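Local coordinates for putative solute-binding component of ABC transporter (Clostridium phytofermentans, PDB 4YS6), which probably serves as the sugar-binding component of an ABC transporter and holds beta-D-glucopyranose in the cleft between its two lobes, at residues A[48-51]-A[52-56]; A[189-192]-A[193-197]; A[316-319]-A[320-323]. All coordinates share one frame; numbering follows the deposited sequence.

Interaction 1. Residues A[48-51]-A[52-56]; sequences LQRW and NQDGS. With NA (sodium ion), chain I; BGC (beta-D-glucopyranose), chain D.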
loop_
_atom_site.group_PDB
_atom_site.type_symbol
_atom_site.label_atom_id
_atom_site.label_comp_id
_atom_site.label_asym_id
_atom_site.label_seq_id
_atom_site.Cartn_x
_atom_site.Cartn_y
_atom_site.Cartn_z
ATOM N N LEU A 48 8.108 1.986 7.360
ATOM C CA LEU A 48 6.720 1.715 7.031
ATOM C C LEU A 48 6.522 0.243 7.378
ATOM O O LEU A 48 7.273 -0.613 6.918
ATOM C CB LEU A 48 6.443 2.007 5.565
ATOM C CG LEU A 48 6.537 3.484 5.168
ATOM C CD1 LEU A 48 6.597 3.664 3.685
ATOM C CD2 LEU A 48 5.368 4.255 5.729
ATOM N N GLN A 49 5.561 -0.061 8.240
ATOM C CA GLN A 49 5.644 -1.303 8.982
ATOM C C GLN A 49 5.675 -2.560 8.130
ATOM O O GLN A 49 6.481 -3.454 8.385
ATOM C CB GLN A 49 4.480 -1.438 9.951
ATOM C CG GLN A 49 4.688 -2.540 10.980
ATOM C CD GLN A 49 3.364 -3.026 11.547
ATOM O OE1 GLN A 49 2.685 -2.315 12.278
ATOM N NE2 GLN A 49 2.998 -4.236 11.202
ATOM N N ARG A 50 4.786 -2.652 7.151
ATOM C CA ARG A 50 4.552 -3.931 6.499
ATOM C C ARG A 50 5.822 -4.544 5.901
ATOM O O ARG A 50 5.976 -5.774 5.902
ATOM C CB ARG A 50 3.466 -3.825 5.401
ATOM C CG ARG A 50 3.798 -2.956 4.234
ATOM C CD ARG A 50 2.870 -3.239 3.063
ATOM N NE ARG A 50 3.169 -4.520 2.424
ATOM C CZ ARG A 50 2.604 -4.927 1.285
ATOM N NH1 ARG A 50 1.666 -4.201 0.703
ATOM N NH2 ARG A 50 2.951 -6.083 0.727
ATOM N N TRP A 51 6.742 -3.717 5.430
ATOM C CA TRP A 51 7.907 -4.217 4.677
ATOM C C TRP A 51 8.831 -5.007 5.569
ATOM O O TRP A 51 9.589 -5.840 5.080
ATOM C CB TRP A 51 8.659 -3.073 3.988
ATOM C CG TRP A 51 7.718 -2.240 3.195
ATOM C CD1 TRP A 51 7.282 -0.990 3.515
ATOM C CD2 TRP A 51 7.019 -2.607 1.989
ATOM N NE1 TRP A 51 6.367 -0.551 2.599
ATOM C CE2 TRP A 51 6.170 -1.532 1.664
ATOM C CE3 TRP A 51 7.022 -3.741 1.166
ATOM C CZ2 TRP A 51 5.354 -1.544 0.533
ATOM C CZ3 TRP A 51 6.188 -3.751 0.058
ATOM C CH2 TRP A 51 5.374 -2.664 -0.250
ATOM N N ASN A 52 8.744 -4.783 6.884
ATOM C CA ASN A 52 9.448 -5.641 7.839
ATOM C C ASN A 52 8.944 -7.076 7.748
ATOM O O ASN A 52 9.727 -8.036 7.740
ATOM C CB ASN A 52 9.284 -5.110 9.251
ATOM C CG ASN A 52 9.977 -3.770 9.445
ATOM O OD1 ASN A 52 11.184 -3.707 9.649
ATOM N ND2 ASN A 52 9.225 -2.705 9.372
ATOM N N GLN A 53 7.630 -7.212 7.656
ATOM C CA GLN A 53 7.008 -8.523 7.525
ATOM C C GLN A 53 7.213 -9.092 6.127
ATOM O O GLN A 53 7.511 -10.274 5.984
ATOM C CB GLN A 53 5.528 -8.453 7.858
ATOM C CG GLN A 53 5.220 -8.406 9.360
ATOM C CD GLN A 53 5.411 -7.038 9.941
ATOM O OE1 GLN A 53 4.685 -6.112 9.594
ATOM N NE2 GLN A 53 6.403 -6.887 10.817
ATOM N N ASP A 54 7.062 -8.264 5.099
ATOM C CA ASP A 54 7.305 -8.724 3.738
ATOM C C ASP A 54 8.712 -9.330 3.609
ATOM O O ASP A 54 8.879 -10.431 3.087
ATOM C CB ASP A 54 7.164 -7.579 2.740
ATOM C CG ASP A 54 5.734 -7.107 2.561
ATOM O OD1 ASP A 54 4.910 -7.818 1.918
ATOM O OD2 ASP A 54 5.440 -6.000 3.039
ATOM N N GLY A 55 9.708 -8.610 4.102
ATOM C CA GLY A 55 11.093 -9.029 3.962
ATOM C C GLY A 55 11.392 -10.271 4.764
ATOM O O GLY A 55 12.045 -11.192 4.275
ATOM N N SER A 56 10.915 -10.304 6.004
ATOM C CA SER A 56 11.117 -11.467 6.854
ATOM C C SER A 56 10.436 -12.687 6.295
ATOM O O SER A 56 10.983 -13.784 6.356
ATOM C CB SER A 56 10.594 -11.209 8.266
ATOM O OG SER A 56 11.458 -10.330 8.945
HETATM NA NA NA I . 11.730 -8.195 9.847
HETATM C C2 BGC D . 1.487 -0.748 -0.365
HETATM C C3 BGC D . 0.719 -0.436 0.878
HETATM C C4 BGC D . 1.506 0.333 1.854
HETATM C C5 BGC D . 2.134 1.552 1.252
HETATM C C6 BGC D . 3.122 2.250 2.163
HETATM C C1 BGC D . 1.962 0.567 -1.015
HETATM O O1 BGC D . 2.656 0.372 -2.084
HETATM O O2 BGC D . 0.661 -1.450 -1.285
HETATM O O3 BGC D . 0.291 -1.733 1.443
HETATM O O4 BGC D . 0.676 0.819 2.940
HETATM O O5 BGC D . 2.856 1.133 0.056
HETATM O O6 BGC D . 4.018 1.336 2.774
HETATM O O HOH W 1 12.915 -6.112 9.854
HETATM O O HOH W 2 10.502 -7.913 11.879
HETATM O O HOH W 3 13.284 -8.226 7.945
#
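R50 reaches D54 one helical turn ahead, in the first turns of helix 50-64, the helix of the beta-alpha-beta unit formed with strands 38-43 and 68-73. The buried side is tightly packed. In a salt bridge R50 meets the carboxylate side-on with two nitrogens: NE lies 2.8 Å from D54 OD2, on its syn lone pair, while NH2 gives D54 OD1 a nearly straight bond (177°). A bend at chi3 (-73°) brings the guanidinium over the W51 ring, with W51 CH2 3.8 Å from the guanidinium plane, opposite that group's centre. Y123 OH also bonds D54 OD1, so D54 probably restrains the rotation of the guanidinium; NH1 bonds glucose O3, 2.9 Å away, and forms a salt bridge with D124. W51 NE1 donates to glucose O6.

The other side is looser and partly exposed. Q49 NE2 bonds Q53 OE1 at 3.0 Å, their amide planes 68° apart, while Q49 OE1 accepts from I275 N and NE2 also reaches Y354 OH. Q49 O takes both N52 N and N52 ND2 from one face of its plane; ND2 also reaches K46 O. Beyond, N52 O at 2.9 Å and S56 OG at 2.3 Å bind a sodium ion with three waters.

Interaction 2. Residues A[189-192]-A[193-197]; sequences VLKP and YVDGG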
loop_
_atom_site.group_PDB
_atom_site.type_symbol
_atom_site.label_atom_id
_atom_site.label_comp_id
_atom_site.label_asym_id
_atom_site.label_seq_id
_atom_site.Cartn_x
_atom_site.Cartn_y
_atom_site.Cartn_z
ATOM N N VAL A 189 -15.865 5.074 -6.946
ATOM C CA VAL A 189 -17.060 5.012 -6.100
ATOM C C VAL A 189 -17.564 6.394 -5.692
ATOM O O VAL A 189 -18.769 6.669 -5.771
ATOM C CB VAL A 189 -16.782 4.173 -4.822
ATOM C CG1 VAL A 189 -17.997 4.130 -3.911
ATOM C CG2 VAL A 189 -16.367 2.752 -5.189
ATOM N N LEU A 190 -16.653 7.279 -5.291
ATOM C CA LEU A 190 -17.043 8.505 -4.604
ATOM C C LEU A 190 -17.141 9.733 -5.506
ATOM O O LEU A 190 -17.871 10.664 -5.182
ATOM C CB LEU A 190 -16.079 8.830 -3.479
ATOM C CG LEU A 190 -16.080 7.826 -2.330
ATOM C CD1 LEU A 190 -14.973 8.206 -1.350
ATOM C CD2 LEU A 190 -17.379 7.823 -1.624
ATOM N N LYS A 191 -16.410 9.747 -6.617
ATOM C CA LYS A 191 -16.318 10.983 -7.401
ATOM C C LYS A 191 -17.684 11.481 -7.862
ATOM O O LYS A 191 -17.925 12.702 -7.877
ATOM C CB LYS A 191 -15.397 10.807 -8.610
ATOM C CG LYS A 191 -15.003 12.141 -9.253
ATOM C CD LYS A 191 -14.812 12.023 -10.749
ATOM C CE LYS A 191 -14.580 13.389 -11.391
ATOM N NZ LYS A 191 -15.605 13.698 -12.427
ATOM N N PRO A 192 -18.595 10.565 -8.246
ATOM C CA PRO A 192 -19.932 11.006 -8.653
ATOM C C PRO A 192 -20.658 11.844 -7.595
ATOM O O PRO A 192 -21.440 12.717 -7.942
ATOM C CB PRO A 192 -20.663 9.688 -8.894
ATOM C CG PRO A 192 -19.597 8.749 -9.294
ATOM C CD PRO A 192 -18.436 9.106 -8.438
ATOM N N TYR A 193 -20.395 11.565 -6.324
ATOM C CA TYR A 193 -21.013 12.293 -5.224
ATOM C C TYR A 193 -20.301 13.602 -4.926
ATOM O O TYR A 193 -20.901 14.519 -4.402
ATOM C CB TYR A 193 -21.041 11.415 -3.982
ATOM C CG TYR A 193 -21.866 10.203 -4.235
ATOM C CD1 TYR A 193 -23.239 10.255 -4.152
ATOM C CD2 TYR A 193 -21.264 9.002 -4.600
ATOM C CE1 TYR A 193 -24.008 9.128 -4.429
ATOM C CE2 TYR A 193 -22.013 7.889 -4.878
ATOM C CZ TYR A 193 -23.385 7.955 -4.771
ATOM O OH TYR A 193 -24.140 6.838 -5.049
ATOM N N VAL A 194 -19.010 13.673 -5.219
ATOM C CA VAL A 194 -18.325 14.953 -5.146
ATOM C C VAL A 194 -18.860 15.825 -6.277
ATOM O O VAL A 194 -19.207 16.985 -6.065
ATOM C CB VAL A 194 -16.808 14.808 -5.259
ATOM C CG1 VAL A 194 -16.162 16.170 -5.154
ATOM C CG2 VAL A 194 -16.282 13.889 -4.179
ATOM N N ASP A 195 -18.949 15.256 -7.478
ATOM C CA ASP A 195 -19.494 15.992 -8.631
ATOM C C ASP A 195 -20.932 16.462 -8.394
ATOM O O ASP A 195 -21.347 17.521 -8.876
ATOM C CB ASP A 195 -19.460 15.125 -9.896
ATOM C CG ASP A 195 -18.046 14.733 -10.317
ATOM O OD1 ASP A 195 -17.082 15.401 -9.884
ATOM O OD2 ASP A 195 -17.906 13.764 -11.112
ATOM N N GLY A 196 -21.705 15.652 -7.684
ATOM C CA GLY A 196 -23.085 15.978 -7.389
ATOM C C GLY A 196 -23.285 16.909 -6.206
ATOM O O GLY A 196 -24.421 17.257 -5.887
ATOM N N GLY A 197 -22.201 17.314 -5.557
ATOM C CA GLY A 197 -22.291 18.242 -4.441
ATOM C C GLY A 197 -22.752 17.601 -3.142
ATOM O O GLY A 197 -23.036 18.288 -2.167
#
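The ionic part of this contact is the pair K191 and D195, one turn apart on the exposed side of helix 177-195. K191 NZ lies 2.7 Å from D195 OD2 and meets it on the syn side, 17° out of the carboxylate plane. The lysine CG stands trans to its backbone N (chi1 -166°), and bends at chi2 and chi4 bring the end of the chain round to the edge of the carboxylate, where CE is 3.4 Å from D195 OD2. This salt bridge lies at the surface, where solvent would be expected to weaken it.

Backbone hydrogen bonds form the second group. L190 O accepts from two donors, Y193 N and V194 N. K191 O receives D195 N at 2.8 Å. P192, whose nitrogen has no hydrogen to give to the preceding turn, kinks the helix. Its carbonyl O still takes G196 N, at 3.0 Å, in an ordinary helical bond. G197, with positive phi, gives its N to V194 O in the Schellman motif that ends the helix of the beta-alpha-beta unit running from strand 165-170 to strand 199-200.

The remaining contacts are van der Waals packing. Y193 turns the edge of its ring to the backbone of the previous turn, CE2 lying 3.6 Å from V189 O, near the ring plane. Its CD2 is 4.4 Å from P192 CB. Y193 and V194 both pack on L199 of the following strand, and L190 packs on L199 and on I152 of helix 141-155. V194 CG2 comes within 3.7 Å of L190 O.

Interaction 3. Residues A[316-319]-A[320-323]; sequences VNDT and KSYD. With NA (sodium ion), chain H.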
loop_
_atom_site.group_PDB
_atom_site.type_symbol
_atom_site.label_atom_id
_atom_site.label_comp_id
_atom_site.label_asym_id
_atom_site.label_seq_id
_atom_site.Cartn_x
_atom_site.Cartn_y
_atom_site.Cartn_z
ATOM N N VAL A 316 0.074 -16.956 -12.266
ATOM C CA VAL A 316 -0.484 -15.653 -12.574
ATOM C C VAL A 316 -1.994 -15.792 -12.690
ATOM O O VAL A 316 -2.518 -16.866 -13.062
ATOM C CB VAL A 316 0.123 -15.054 -13.868
ATOM C CG1 VAL A 316 1.636 -14.988 -13.757
ATOM C CG2 VAL A 316 -0.250 -15.823 -15.069
ATOM N N ASN A 317 -2.701 -14.729 -12.346
ATOM C CA ASN A 317 -4.149 -14.730 -12.495
ATOM C C ASN A 317 -4.681 -13.454 -13.129
ATOM O O ASN A 317 -5.885 -13.258 -13.218
ATOM C CB ASN A 317 -4.832 -15.011 -11.150
ATOM C CG ASN A 317 -4.606 -13.936 -10.116
ATOM O OD1 ASN A 317 -4.036 -12.874 -10.391
ATOM N ND2 ASN A 317 -5.057 -14.209 -8.898
ATOM N N ASP A 318 -3.788 -12.631 -13.672
ATOM C CA ASP A 318 -4.196 -11.378 -14.291
ATOM C C ASP A 318 -3.097 -10.928 -15.243
ATOM O O ASP A 318 -1.982 -10.654 -14.810
ATOM C CB ASP A 318 -4.464 -10.295 -13.251
ATOM C CG ASP A 318 -4.992 -9.021 -13.876
ATOM O OD1 ASP A 318 -4.300 -8.441 -14.742
ATOM O OD2 ASP A 318 -6.105 -8.604 -13.516
ATOM N N THR A 319 -3.406 -10.919 -16.530
ATOM C CA THR A 319 -2.522 -10.314 -17.527
ATOM C C THR A 319 -3.335 -9.336 -18.343
ATOM O O THR A 319 -3.356 -9.407 -19.559
ATOM C CB THR A 319 -1.889 -11.356 -18.415
ATOM O OG1 THR A 319 -2.909 -11.920 -19.239
ATOM C CG2 THR A 319 -1.254 -12.447 -17.575
ATOM N N LYS A 320 -3.999 -8.412 -17.648
ATOM C CA LYS A 320 -4.858 -7.416 -18.282
ATOM C C LYS A 320 -4.933 -6.101 -17.495
ATOM O O LYS A 320 -5.249 -5.050 -18.067
ATOM C CB LYS A 320 -6.270 -7.989 -18.468
ATOM C CG LYS A 320 -6.908 -8.502 -17.179
ATOM C CD LYS A 320 -8.214 -9.245 -17.443
ATOM C CE LYS A 320 -8.691 -9.983 -16.191
ATOM N NZ LYS A 320 -9.977 -10.695 -16.421
ATOM N N SER A 321 -4.629 -6.138 -16.198
ATOM C CA SER A 321 -4.850 -4.964 -15.353
ATOM C C SER A 321 -3.654 -4.037 -15.237
ATOM O O SER A 321 -3.821 -2.830 -15.032
ATOM C CB SER A 321 -5.244 -5.378 -13.933
ATOM O OG SER A 321 -6.512 -6.017 -13.918
ATOM N N TYR A 322 -2.451 -4.594 -15.337
ATOM C CA TYR A 322 -1.247 -3.827 -15.019
ATOM C C TYR A 322 -0.329 -3.689 -16.223
ATOM O O TYR A 322 0.380 -4.613 -16.605
ATOM C CB TYR A 322 -0.526 -4.476 -13.845
ATOM C CG TYR A 322 -1.260 -4.238 -12.550
ATOM C CD1 TYR A 322 -1.190 -3.002 -11.900
ATOM C CD2 TYR A 322 -2.063 -5.217 -11.986
ATOM C CE1 TYR A 322 -1.869 -2.784 -10.719
ATOM C CE2 TYR A 322 -2.741 -4.988 -10.797
ATOM C CZ TYR A 322 -2.651 -3.777 -10.182
ATOM O OH TYR A 322 -3.342 -3.570 -9.009
ATOM N N ASP A 323 -0.388 -2.508 -16.818
ATOM C CA ASP A 323 0.515 -2.105 -17.894
ATOM C C ASP A 323 1.577 -1.235 -17.265
ATOM O O ASP A 323 1.250 -0.226 -16.624
ATOM C CB ASP A 323 -0.265 -1.353 -18.970
ATOM C CG ASP A 323 0.571 -1.002 -20.195
ATOM O OD1 ASP A 323 1.764 -0.656 -20.061
ATOM O OD2 ASP A 323 0.012 -1.071 -21.309
HETATM NA NA NA H . -2.714 -19.193 -13.421
HETATM O O HOH W 4 -0.530 -19.504 -13.911
HETATM O O HOH W 5 -1.613 -7.469 -15.665
HETATM O O HOH W 6 -5.176 -18.935 -12.241
HETATM O O HOH W 7 -2.442 -19.715 -11.203
#
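K320 and S321 both turn their backbone N-H groups to the carboxylate of D318 in the loop between helix 294-309 and strand 331-339: an Asx turn, D318 OD1 accepting from K320 N, extended by a second bond from S321 N. Where the turn begins, N317 and D318 both face S331 in a classic beta bulge, which ties the loop to the start of that strand. Upstream, V316 O binds a sodium ion at 2.4 Å, with three waters. With its CG trans to the backbone N (chi1 -176°), D318 extends its carboxylate toward the residues that follow.

K320 comes first: its N donates to D318 OD1 at 2.9 Å, from above the carboxylate plane. The lysine CG lies alongside, 3.6 Å from the same oxygen, while NZ is not in contact with the carboxylate. S321 N reaches D318 OD1 at 2.7 Å on the syn lone pair, and S321 OG donates to D318 OD2 at 2.6 Å, so both oxygens of the buried aspartate are engaged and its rotation is restrained. The donors clustered here would probably favour the ionised form.

Y322 follows with its ring directed into the protein, stacked on F181 and edge-to-face with Y136, while its OH bonds N141. A water accepts from Y322 N at 3.0 Å and lies 3.0 Å from D318 OD1, to which it can donate.

The three contacts follow one another along the chain in numerical order, and none touches another. Interactions 1 and 2 lie on opposite sides of the chain's centre, their centres about 35 Å apart. The first opens helix 50-64 beside the seven-stranded mixed sheet, and the second closes helix 177-195 beside the four-stranded parallel sheet. Interaction 3 has its centre about 24 Å from that of interaction 1 and 29 Å from that of interaction 2, in the loop leading to strand 331-339 of the mixed sheet. Interaction 1 takes part directly in binding glucose, whereas 189-197 is a helix end at the surface and 316-323 a connecting turn.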